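PDB 2I79: acetyltransferase, GNAT family from Streptococcus pneumoniae, which binds acetyl coenzyme A and probably transfers its acetyl group to an amino group of an acceptor substrate, as other GNAT-family enzymes do. Local coordinates for residues Val19-Asn23 / Gly38-Ser43. Residues are numbered along the deposited sequence.
Sequences VAFLN and GILLTS
One turn of right-handed α-helix, V19-N23, closed by the N23 N to V19 O hydrogen bond (3.0 Å), lies against the irregular segment G38-S43. The two segments run in opposite senses, so that CA atoms pair N23 with G38 (4.8 Å) and V19 with S43 (6.2 Å); 307 Å² is buried. G38, at phi/psi 82/-167, adopts a conformation suited to glycine, and a side chain here would strike the carboxamide of N23. I39 (-74/-22; chi1 t, chi2 p) points toward the helix between V19 and L22: its CG2 lies 3.9 Å from V19 CG1, and its CD1 3.9 Å from L22 CD1. L40 takes left-handed helical angles (68/26); its CA-to-CB bond points away from the helix, and its side chain packs on R81 of the second subunit. The extended L41 presents its O 3.5 Å from V19 CG1, while its side chain joins V19 and L22 on M46. At T42 (-75/165, chi1 p), OG1 N-caps the next helix through E45 N, and T42 O sits 3.8 Å from V19 CG2. S43 begins that helix, its CA 4.0 Å from V19 CG2. The contact thus packs helix 15-26 against the loop leading into helix 43-55, the connection between the first two helices of the GNAT fold.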
ATOM      1  N   VAL A  19      18.235   1.816  12.102  1.00 41.81           N
ATOM      2  CA  VAL A  19      18.119   0.373  11.873  1.00 41.17           C
ATOM      3  C   VAL A  19      18.051  -0.346  13.221  1.00 40.83           C
ATOM      4  O   VAL A  19      17.233  -1.236  13.436  1.00 40.46           O
ATOM      5  CB  VAL A  19      19.284  -0.221  10.977  1.00 41.49           C
ATOM      6  CG1 VAL A  19      19.299  -1.783  11.052  1.00 39.15           C
ATOM      7  CG2 VAL A  19      19.174   0.221   9.528  1.00 39.77           C
ATOM      8  N   ALA A  20      18.919   0.065  14.143  1.00 41.43           N
ATOM      9  CA  ALA A  20      18.997  -0.540  15.469  1.00 40.66           C
ATOM     10  C   ALA A  20      17.670  -0.405  16.233  1.00 41.08           C
ATOM     11  O   ALA A  20      17.134  -1.385  16.822  1.00 40.54           O
ATOM     12  CB  ALA A  20      20.141   0.096  16.242  1.00 39.72           C
ATOM     13  N   PHE A  21      17.121   0.812  16.213  1.00 41.32           N
ATOM     14  CA  PHE A  21      15.844   1.090  16.864  1.00 41.21           C
ATOM     15  C   PHE A  21      14.703   0.279  16.251  1.00 41.65           C
ATOM     16  O   PHE A  21      13.829  -0.250  16.964  1.00 40.75           O
ATOM     17  CB  PHE A  21      15.532   2.587  16.781  1.00 41.21           C
ATOM     18  CG  PHE A  21      14.175   2.932  17.296  1.00 41.46           C
ATOM     19  CD1 PHE A  21      13.901   2.875  18.670  1.00 42.09           C
ATOM     20  CD2 PHE A  21      13.152   3.252  16.428  1.00 41.82           C
ATOM     21  CE1 PHE A  21      12.650   3.156  19.137  1.00 41.11           C
ATOM     22  CE2 PHE A  21      11.887   3.521  16.914  1.00 42.54           C
ATOM     23  CZ  PHE A  21      11.649   3.480  18.261  1.00 40.09           C
ATOM     24  N   LEU A  22      14.686   0.163  14.923  1.00 42.54           N
ATOM     25  CA  LEU A  22      13.561  -0.524  14.288  1.00 43.04           C
ATOM     26  C   LEU A  22      13.641  -2.018  14.570  1.00 42.86           C
ATOM     27  O   LEU A  22      12.646  -2.655  14.755  1.00 42.74           O
ATOM     28  CB  LEU A  22      13.486  -0.214  12.802  1.00 43.47           C
ATOM     29  CG  LEU A  22      12.993   1.207  12.490  1.00 45.61           C
ATOM     30  CD1 LEU A  22      13.429   1.651  11.096  1.00 47.43           C
ATOM     31  CD2 LEU A  22      11.447   1.307  12.657  1.00 43.61           C
ATOM     32  N   ASN A  23      14.847  -2.551  14.647  1.00 43.78           N
ATOM     33  CA  ASN A  23      15.043  -3.946  15.051  1.00 44.49           C
ATOM     34  C   ASN A  23      14.610  -4.172  16.498  1.00 44.79           C
ATOM     35  O   ASN A  23      13.986  -5.199  16.820  1.00 44.14           O
ATOM     36  CB  ASN A  23      16.506  -4.362  14.865  1.00 43.89           C
ATOM     37  CG  ASN A  23      16.844  -4.715  13.432  1.00 43.52           C
ATOM     38  OD1 ASN A  23      17.984  -4.508  12.951  1.00 42.36           O
ATOM     39  ND2 ASN A  23      15.877  -5.268  12.745  1.00 42.06           N
ATOM     40  N   GLY A  38      12.896  -8.678  11.989  1.00 48.67           N
ATOM     41  CA  GLY A  38      13.412  -7.328  12.025  1.00 49.61           C
ATOM     42  C   GLY A  38      13.191  -6.546  10.748  1.00 50.26           C
ATOM     43  O   GLY A  38      12.437  -6.945   9.880  1.00 49.60           O
ATOM     44  N   ILE A  39      13.871  -5.412  10.647  1.00 51.46           N
ATOM     45  CA  ILE A  39      13.648  -4.459   9.576  1.00 52.09           C
ATOM     46  C   ILE A  39      14.208  -4.920   8.217  1.00 53.07           C
ATOM     47  O   ILE A  39      13.758  -4.442   7.177  1.00 53.98           O
ATOM     48  CB  ILE A  39      14.183  -3.057   9.989  1.00 51.93           C
ATOM     49  CG1 ILE A  39      13.648  -1.953   9.056  1.00 52.26           C
ATOM     50  CG2 ILE A  39      15.698  -3.059  10.078  1.00 51.32           C
ATOM     51  CD1 ILE A  39      12.155  -1.596   9.305  1.00 51.98           C
ATOM     52  N   LEU A  40      15.169  -5.843   8.223  1.00 53.90           N
ATOM     53  CA  LEU A  40      15.665  -6.475   6.986  1.00 55.05           C
ATOM     54  C   LEU A  40      16.444  -5.505   6.038  1.00 55.93           C
ATOM     55  O   LEU A  40      16.517  -5.711   4.815  1.00 56.57           O
ATOM     56  CB  LEU A  40      14.516  -7.182   6.256  1.00 55.41           C
ATOM     57  CG  LEU A  40      13.848  -8.273   7.099  1.00 56.64           C
ATOM     58  CD1 LEU A  40      12.532  -8.710   6.485  1.00 59.66           C
ATOM     59  CD2 LEU A  40      14.796  -9.465   7.316  1.00 56.99           C
ATOM     60  N   LEU A  41      17.021  -4.463   6.631  1.00 55.53           N
ATOM     61  CA  LEU A  41      17.760  -3.434   5.918  1.00 54.75           C
ATOM     62  C   LEU A  41      19.073  -3.229   6.641  1.00 54.01           C
ATOM     63  O   LEU A  41      19.098  -3.105   7.860  1.00 53.39           O
ATOM     64  CB  LEU A  41      16.985  -2.117   5.913  1.00 55.03           C
ATOM     65  CG  LEU A  41      15.811  -1.901   4.964  1.00 57.61           C
ATOM     66  CD1 LEU A  41      15.241  -0.494   5.169  1.00 60.99           C
ATOM     67  CD2 LEU A  41      16.207  -2.085   3.514  1.00 59.50           C
ATOM     68  N   THR A  42      20.167  -3.202   5.892  1.00 53.10           N
ATOM     69  CA  THR A  42      21.474  -2.860   6.435  1.00 52.82           C
ATOM     70  C   THR A  42      21.536  -1.336   6.670  1.00 51.66           C
ATOM     71  O   THR A  42      20.727  -0.584   6.111  1.00 50.00           O
ATOM     72  CB  THR A  42      22.585  -3.202   5.413  1.00 52.54           C
ATOM     73  OG1 THR A  42      22.372  -2.384   4.265  1.00 52.37           O
ATOM     74  CG2 THR A  42      22.531  -4.656   5.025  1.00 53.42           C
ATOM     75  N   SER A  43      22.518  -0.886   7.447  1.00 51.54           N
ATOM     76  CA  SER A  43      22.709   0.549   7.675  1.00 53.01           C
ATOM     77  C   SER A  43      22.869   1.292   6.349  1.00 53.78           C
ATOM     78  O   SER A  43      22.384   2.418   6.181  1.00 53.36           O
ATOM     79  CB  SER A  43      23.925   0.815   8.569  1.00 52.82           C
ATOM     80  OG  SER A  43      23.714   0.335   9.888  1.00 52.84           O
TER